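Local coordinates for protein molybdopterin adenylyltransferase (Pyrococcus furiosus, PDB 4LHB) that adenylates molybdopterin with ATP, releasing diphosphate, as one step in building the molybdenum or tungsten cofactor, at residues E123-R126 and A127-E131; R104-T107 and I108-K112. One frame throughout, in Å; residues are numbered along the deposited sequence.

Contact 1: E123-R126 and A127-E131; sequences EVFR and AKSYE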
ATOM      1  N   GLU C 123       4.288  -5.157  19.025  1.00 36.45           N
ATOM      2  CA  GLU C 123       3.392  -4.735  20.100  1.00 35.96           C
ATOM      3  C   GLU C 123       3.799  -5.409  21.376  1.00 35.33           C
ATOM      4  O   GLU C 123       3.895  -4.748  22.406  1.00 35.86           O
ATOM      5  CB  GLU C 123       1.977  -5.164  19.844  1.00 40.05           C
ATOM      6  CG  GLU C 123       1.308  -4.599  18.623  1.00 46.14           C
ATOM      7  CD  GLU C 123      -0.210  -4.677  18.740  1.00 50.47           C
ATOM      8  OE1 GLU C 123      -0.732  -5.282  19.710  1.00 54.63           O
ATOM      9  OE2 GLU C 123      -0.901  -4.136  17.864  1.00 52.99           O
ATOM     10  N   VAL C 124       4.029  -6.726  21.301  1.00 32.50           N
ATOM     11  CA  VAL C 124       4.401  -7.511  22.484  1.00 34.02           C
ATOM     12  C   VAL C 124       5.756  -7.048  23.030  1.00 35.19           C
ATOM     13  O   VAL C 124       5.890  -6.713  24.227  1.00 34.99           O
ATOM     14  CB  VAL C 124       4.339  -9.024  22.198  1.00 32.21           C
ATOM     15  CG1 VAL C 124       5.087  -9.784  23.274  1.00 29.08           C
ATOM     16  CG2 VAL C 124       2.859  -9.453  22.084  1.00 29.41           C
ATOM     17  N   PHE C 125       6.711  -6.924  22.116  1.00 34.54           N
ATOM     18  CA  PHE C 125       8.002  -6.305  22.404  1.00 36.20           C
ATOM     19  C   PHE C 125       7.828  -4.970  23.100  1.00 36.32           C
ATOM     20  O   PHE C 125       8.455  -4.705  24.103  1.00 34.07           O
ATOM     21  CB  PHE C 125       8.838  -6.085  21.111  1.00 38.28           C
ATOM     22  CG  PHE C 125      10.226  -5.635  21.381  1.00 39.46           C
ATOM     23  CD1 PHE C 125      11.251  -6.546  21.459  1.00 45.95           C
ATOM     24  CD2 PHE C 125      10.501  -4.308  21.625  1.00 46.42           C
ATOM     25  CE1 PHE C 125      12.545  -6.146  21.742  1.00 45.97           C
ATOM     26  CE2 PHE C 125      11.776  -3.896  21.938  1.00 47.15           C
ATOM     27  CZ  PHE C 125      12.804  -4.819  21.977  1.00 49.65           C
ATOM     28  N   ARG C 126       7.023  -4.101  22.529  1.00 37.38           N
ATOM     29  CA  ARG C 126       6.842  -2.802  23.126  1.00 41.28           C
ATOM     30  C   ARG C 126       6.181  -2.892  24.487  1.00 41.88           C
ATOM     31  O   ARG C 126       6.566  -2.152  25.390  1.00 43.43           O
ATOM     32  CB  ARG C 126       6.101  -1.842  22.170  1.00 43.73           C
ATOM     33  CG  ARG C 126       7.070  -1.245  21.153  1.00 44.78           C
ATOM     34  CD  ARG C 126       6.518  -0.162  20.245  1.00 42.66           C
ATOM     35  NE  ARG C 126       5.555  -0.709  19.309  1.00 38.51           N
ATOM     36  CZ  ARG C 126       5.863  -1.425  18.243  1.00 38.95           C
ATOM     37  NH1 ARG C 126       7.122  -1.695  17.945  1.00 46.86           N
ATOM     38  NH2 ARG C 126       4.897  -1.910  17.480  1.00 34.63           N
ATOM     39  N   ALA C 127       5.237  -3.812  24.666  1.00 44.02           N
ATOM     40  CA  ALA C 127       4.576  -3.958  25.989  1.00 44.71           C
ATOM     41  C   ALA C 127       5.589  -4.378  27.044  1.00 44.79           C
ATOM     42  O   ALA C 127       5.658  -3.771  28.095  1.00 49.69           O
ATOM     43  CB  ALA C 127       3.403  -4.926  25.949  1.00 35.48           C
ATOM     44  N   LYS C 128       6.405  -5.376  26.770  1.00 44.06           N
ATOM     45  CA  LYS C 128       7.370  -5.773  27.782  1.00 50.95           C
ATOM     46  C   LYS C 128       8.349  -4.623  28.037  1.00 52.22           C
ATOM     47  O   LYS C 128       8.664  -4.311  29.176  1.00 63.38           O
ATOM     48  CB  LYS C 128       8.128  -7.054  27.378  1.00 54.98           C
ATOM     49  CG  LYS C 128       9.036  -7.631  28.471  1.00 59.96           C
ATOM     50  CD  LYS C 128       8.250  -8.199  29.660  1.00 61.40           C
ATOM     51  CE  LYS C 128       9.142  -8.632  30.837  1.00 62.23           C
ATOM     52  NZ  LYS C 128       9.255  -7.608  31.928  1.00 61.00           N
ATOM     53  N   SER C 129       8.823  -3.989  26.971  1.00 53.67           N
ATOM     54  CA  SER C 129       9.814  -2.927  27.068  1.00 48.91           C
ATOM     55  C   SER C 129       9.323  -1.739  27.848  1.00 49.59           C
ATOM     56  O   SER C 129      10.107  -1.061  28.491  1.00 46.13           O
ATOM     57  CB  SER C 129      10.217  -2.447  25.686  1.00 50.19           C
ATOM     58  OG  SER C 129      11.040  -3.401  25.067  1.00 57.02           O
ATOM     59  N   TYR C 130       8.032  -1.456  27.759  1.00 53.27           N
ATOM     60  CA  TYR C 130       7.477  -0.323  28.457  1.00 58.53           C
ATOM     61  C   TYR C 130       7.804  -0.374  29.954  1.00 61.63           C
ATOM     62  O   TYR C 130       8.029   0.649  30.564  1.00 66.77           O
ATOM     63  CB  TYR C 130       5.983  -0.262  28.215  1.00 59.57           C
ATOM     64  CG  TYR C 130       5.277   0.863  28.912  1.00 67.38           C
ATOM     65  CD1 TYR C 130       4.742   1.940  28.195  1.00 74.40           C
ATOM     66  CD2 TYR C 130       5.105   0.844  30.294  1.00 74.32           C
ATOM     67  CE1 TYR C 130       4.065   2.976  28.850  1.00 78.61           C
ATOM     68  CE2 TYR C 130       4.440   1.865  30.957  1.00 83.23           C
ATOM     69  CZ  TYR C 130       3.916   2.927  30.243  1.00 83.43           C
ATOM     70  OH  TYR C 130       3.258   3.909  30.954  1.00 76.06           O
ATOM     71  N   GLU C 131       7.855  -1.557  30.542  1.00 69.19           N
ATOM     72  CA  GLU C 131       8.174  -1.676  31.966  1.00 72.31           C
ATOM     73  C   GLU C 131       9.581  -1.134  32.285  1.00 69.68           C
ATOM     74  O   GLU C 131       9.776  -0.523  33.334  1.00 72.41           O
ATOM     75  CB  GLU C 131       8.055  -3.131  32.429  1.00 74.00           C
ATOM     76  CG  GLU C 131       6.677  -3.753  32.210  1.00 80.42           C
ATOM     77  CD  GLU C 131       6.680  -5.284  32.306  1.00 88.20           C
ATOM     78  OE1 GLU C 131       7.689  -5.877  32.780  1.00 78.28           O
ATOM     79  OE2 GLU C 131       5.659  -5.900  31.901  1.00 90.22           O
TER
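Ser129 lies one helical turn beyond Phe125, and its short side chain folds back over that residue's carbonyl. Ser129 CB comes to 3.3 Å of Phe125 O. The next bond carries the hydroxyl beside the serine's own backbone N (chi1 -74°), which turns Ser129 OG to the preceding turn, where it donates to Phe125 O at 3.1 Å. Ser129 N gives Phe125 O its ordinary helical bond, 3.0 Å long. The two donors reach it from opposite faces of the carbonyl plane, OG rising well above that plane rather than lying on a lone pair. Such an i to i-4 hydroxyl bond lets a serine satisfy its polar end inside a helix, here helix 121-133, which packs on helix 163-184 where Ser129 touches Thr168. Ser129 OG also lies 3.3 Å from CE2 of Phe125, oblique to the ring. With an alanine here, Phe125 O would probably lose its second donor and a small gap would open beside CE2 of the ring. The flank bearing Glu123 and Arg126 faces other subunits: Glu123 OE1 forms a salt bridge with Arg126 of a second subunit, while Arg126 NE pairs with Glu123 of a third.

Contact 2: R104-T107 and I108-K112; sequences RDIT and IESIK
The N-terminal turn of helix 107-111 opens at Ile106, the N-cap residue, whose carbonyl receives both donors of Ser110. Ser110 N bonds Ile106 O at 2.7 Å, nearly along the C=O axis although its N-H is bent to 139°. Ser110 OG stands beside its own backbone N (chi1 -42°) and so faces the carbonyl; it is modelled as a second donor to Ile106 O at 2.4 Å, a length too short to be trusted in detail. The aliphatic tip of Ile106 lies close by, its CD1 3.4 Å from Ser110 OG. One residue further on, Ile111 N donates to Thr107 O at 3.1 Å, and Ser110 N adds a weak bond to that oxygen.

This turn follows the glycine-rich loop after strand 92-96, a region that in MoaB/Mog proteins is associated with binding of molybdopterin. Asp105 OD2 accepts from Thr102 N; a sulfate, probably from the crystallisation liquor, lies about 4 Å from this side chain and may mark a pocket. Thr107 ties the helix start to the loop, its OG1 bonded to Gly97 O. Its methyl meets Ile111: the two side chains lie side by side, pointing the same way, with Thr107 CG2 3.8 Å from Ile111 CD1, and both rest on strands 92-96 and 153-159.

Glu109 occupies another flank. Its chain bends at chi2 (83°) and brings Glu109 OE1 to 3.3 Å from Asp105 O, two acceptors that are not hydrogen-bonded. Positive groups probably make this tolerable, for Lys117 of the third subunit donates to Asp105 O and Arg141 forms a salt bridge with Glu109 OE2.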
ATOM      1  N   ARG C 104      19.814   6.582   8.022  1.00 43.41           N
ATOM      2  CA  ARG C 104      20.646   5.407   8.041  1.00 50.80           C
ATOM      3  C   ARG C 104      19.815   4.104   8.084  1.00 45.83           C
ATOM      4  O   ARG C 104      20.080   3.178   7.333  1.00 42.89           O
ATOM      5  CB  ARG C 104      21.506   5.525   9.328  1.00 64.98           C
ATOM      6  CG  ARG C 104      22.903   4.915   9.345  1.00 75.27           C
ATOM      7  CD  ARG C 104      23.710   5.242   8.103  1.00 84.96           C
ATOM      8  NE  ARG C 104      23.341   6.495   7.445  1.00 91.32           N
ATOM      9  CZ  ARG C 104      23.798   6.852   6.246  1.00 96.21           C
ATOM     10  NH1 ARG C 104      24.646   6.054   5.599  1.00 88.14           N
ATOM     11  NH2 ARG C 104      23.421   8.010   5.698  1.00 96.65           N
ATOM     12  N   ASP C 105      18.797   4.083   8.952  1.00 40.15           N
ATOM     13  CA  ASP C 105      18.062   2.876   9.356  1.00 36.15           C
ATOM     14  C   ASP C 105      17.130   2.339   8.302  1.00 30.77           C
ATOM     15  O   ASP C 105      16.084   2.881   8.116  1.00 32.33           O
ATOM     16  CB  ASP C 105      17.208   3.194  10.599  1.00 38.93           C
ATOM     17  CG  ASP C 105      18.044   3.468  11.824  1.00 37.36           C
ATOM     18  OD1 ASP C 105      19.031   2.750  12.022  1.00 40.99           O
ATOM     19  OD2 ASP C 105      17.732   4.391  12.580  1.00 38.12           O
ATOM     20  N   ILE C 106      17.473   1.233   7.661  1.00 29.41           N
ATOM     21  CA  ILE C 106      16.661   0.690   6.575  1.00 29.11           C
ATOM     22  C   ILE C 106      16.198  -0.759   6.773  1.00 28.13           C
ATOM     23  O   ILE C 106      15.580  -1.332   5.853  1.00 27.29           O
ATOM     24  CB  ILE C 106      17.410   0.787   5.229  1.00 30.33           C
ATOM     25  CG1 ILE C 106      18.803   0.111   5.290  1.00 33.14           C
ATOM     26  CG2 ILE C 106      17.576   2.243   4.881  1.00 29.30           C
ATOM     27  CD1 ILE C 106      18.850  -1.340   5.787  1.00 31.15           C
ATOM     28  N   THR C 107      16.444  -1.323   7.968  1.00 28.21           N
ATOM     29  CA  THR C 107      16.236  -2.760   8.221  1.00 27.45           C
ATOM     30  C   THR C 107      14.799  -3.184   8.051  1.00 26.56           C
ATOM     31  O   THR C 107      14.537  -4.087   7.250  1.00 29.79           O
ATOM     32  CB  THR C 107      16.739  -3.225   9.619  1.00 28.67           C
ATOM     33  OG1 THR C 107      18.124  -2.898   9.778  1.00 28.77           O
ATOM     34  CG2 THR C 107      16.592  -4.741   9.757  1.00 24.48           C
ATOM     35  N   ILE C 108      13.878  -2.547   8.777  1.00 25.43           N
ATOM     36  CA  ILE C 108      12.463  -2.843   8.640  1.00 28.05           C
ATOM     37  C   ILE C 108      11.928  -2.546   7.198  1.00 29.71           C
ATOM     38  O   ILE C 108      11.238  -3.363   6.574  1.00 27.41           O
ATOM     39  CB  ILE C 108      11.635  -2.117   9.743  1.00 28.47           C
ATOM     40  CG1 ILE C 108      12.100  -2.653  11.113  1.00 30.16           C
ATOM     41  CG2 ILE C 108      10.109  -2.318   9.559  1.00 24.70           C
ATOM     42  CD1 ILE C 108      11.323  -2.127  12.298  1.00 30.87           C
ATOM     43  N   GLU C 109      12.278  -1.385   6.671  1.00 31.54           N
ATOM     44  CA  GLU C 109      11.883  -1.020   5.298  1.00 33.20           C
ATOM     45  C   GLU C 109      12.423  -2.044   4.271  1.00 32.18           C
ATOM     46  O   GLU C 109      11.751  -2.359   3.310  1.00 29.34           O
ATOM     47  CB  GLU C 109      12.368   0.394   4.961  1.00 32.19           C
ATOM     48  CG  GLU C 109      11.713   1.476   5.797  1.00 32.98           C
ATOM     49  CD  GLU C 109      12.345   1.698   7.180  1.00 39.94           C
ATOM     50  OE1 GLU C 109      13.397   1.056   7.566  1.00 41.40           O
ATOM     51  OE2 GLU C 109      11.751   2.538   7.890  1.00 34.73           O
ATOM     52  N   SER C 110      13.601  -2.616   4.497  1.00 30.68           N
ATOM     53  CA  SER C 110      14.113  -3.558   3.507  1.00 35.35           C
ATOM     54  C   SER C 110      13.401  -4.939   3.566  1.00 36.25           C
ATOM     55  O   SER C 110      13.070  -5.533   2.535  1.00 33.95           O
ATOM     56  CB  SER C 110      15.636  -3.683   3.635  1.00 36.36           C
ATOM     57  OG  SER C 110      16.218  -2.400   3.834  1.00 35.55           O
ATOM     58  N   ILE C 111      13.125  -5.396   4.786  1.00 37.31           N
ATOM     59  CA  ILE C 111      12.620  -6.749   5.052  1.00 34.64           C
ATOM     60  C   ILE C 111      11.086  -6.828   5.015  1.00 32.78           C
ATOM     61  O   ILE C 111      10.518  -7.635   4.304  1.00 31.23           O
ATOM     62  CB  ILE C 111      13.171  -7.253   6.426  1.00 32.10           C
ATOM     63  CG1 ILE C 111      14.673  -7.461   6.306  1.00 32.79           C
ATOM     64  CG2 ILE C 111      12.524  -8.555   6.863  1.00 27.24           C
ATOM     65  CD1 ILE C 111      15.352  -7.634   7.659  1.00 33.14           C
ATOM     66  N   LYS C 112      10.417  -5.983   5.775  1.00 35.06           N
ATOM     67  CA  LYS C 112       8.962  -6.081   5.949  1.00 36.45           C
ATOM     68  C   LYS C 112       8.163  -6.306   4.667  1.00 35.52           C
ATOM     69  O   LYS C 112       7.236  -7.084   4.676  1.00 37.85           O
ATOM     70  CB  LYS C 112       8.464  -4.835   6.659  1.00 38.60           C
ATOM     71  CG  LYS C 112       6.987  -4.808   6.949  1.00 42.53           C
ATOM     72  CD  LYS C 112       6.692  -3.761   8.045  1.00 48.73           C
ATOM     73  CE  LYS C 112       5.201  -3.459   8.176  1.00 50.58           C
ATOM     74  NZ  LYS C 112       4.894  -2.642   9.373  1.00 52.66           N
TER

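How the contacts relate
Contacts 1 and 2 are each a single stretch of chain, partly buried, and in both a serine hydroxyl turns back to a carbonyl four residues earlier. Their places differ. Contact 1 lies within helix 121-133, packed on helix 163-184 and toward the subunit interface; contact 2 starts the short helix 107-111, set against the central sheet and nearer the centre of the chain. Charge in contact 1 links equivalent helices of neighbouring subunits, whereas the salt bridge of contact 2, Glu109 with Arg141, stays within the chain, and Lys117 of the third subunit donates to a backbone carbonyl. The two do not touch: their centres are 21 Å apart and their nearest atoms about 7 Å.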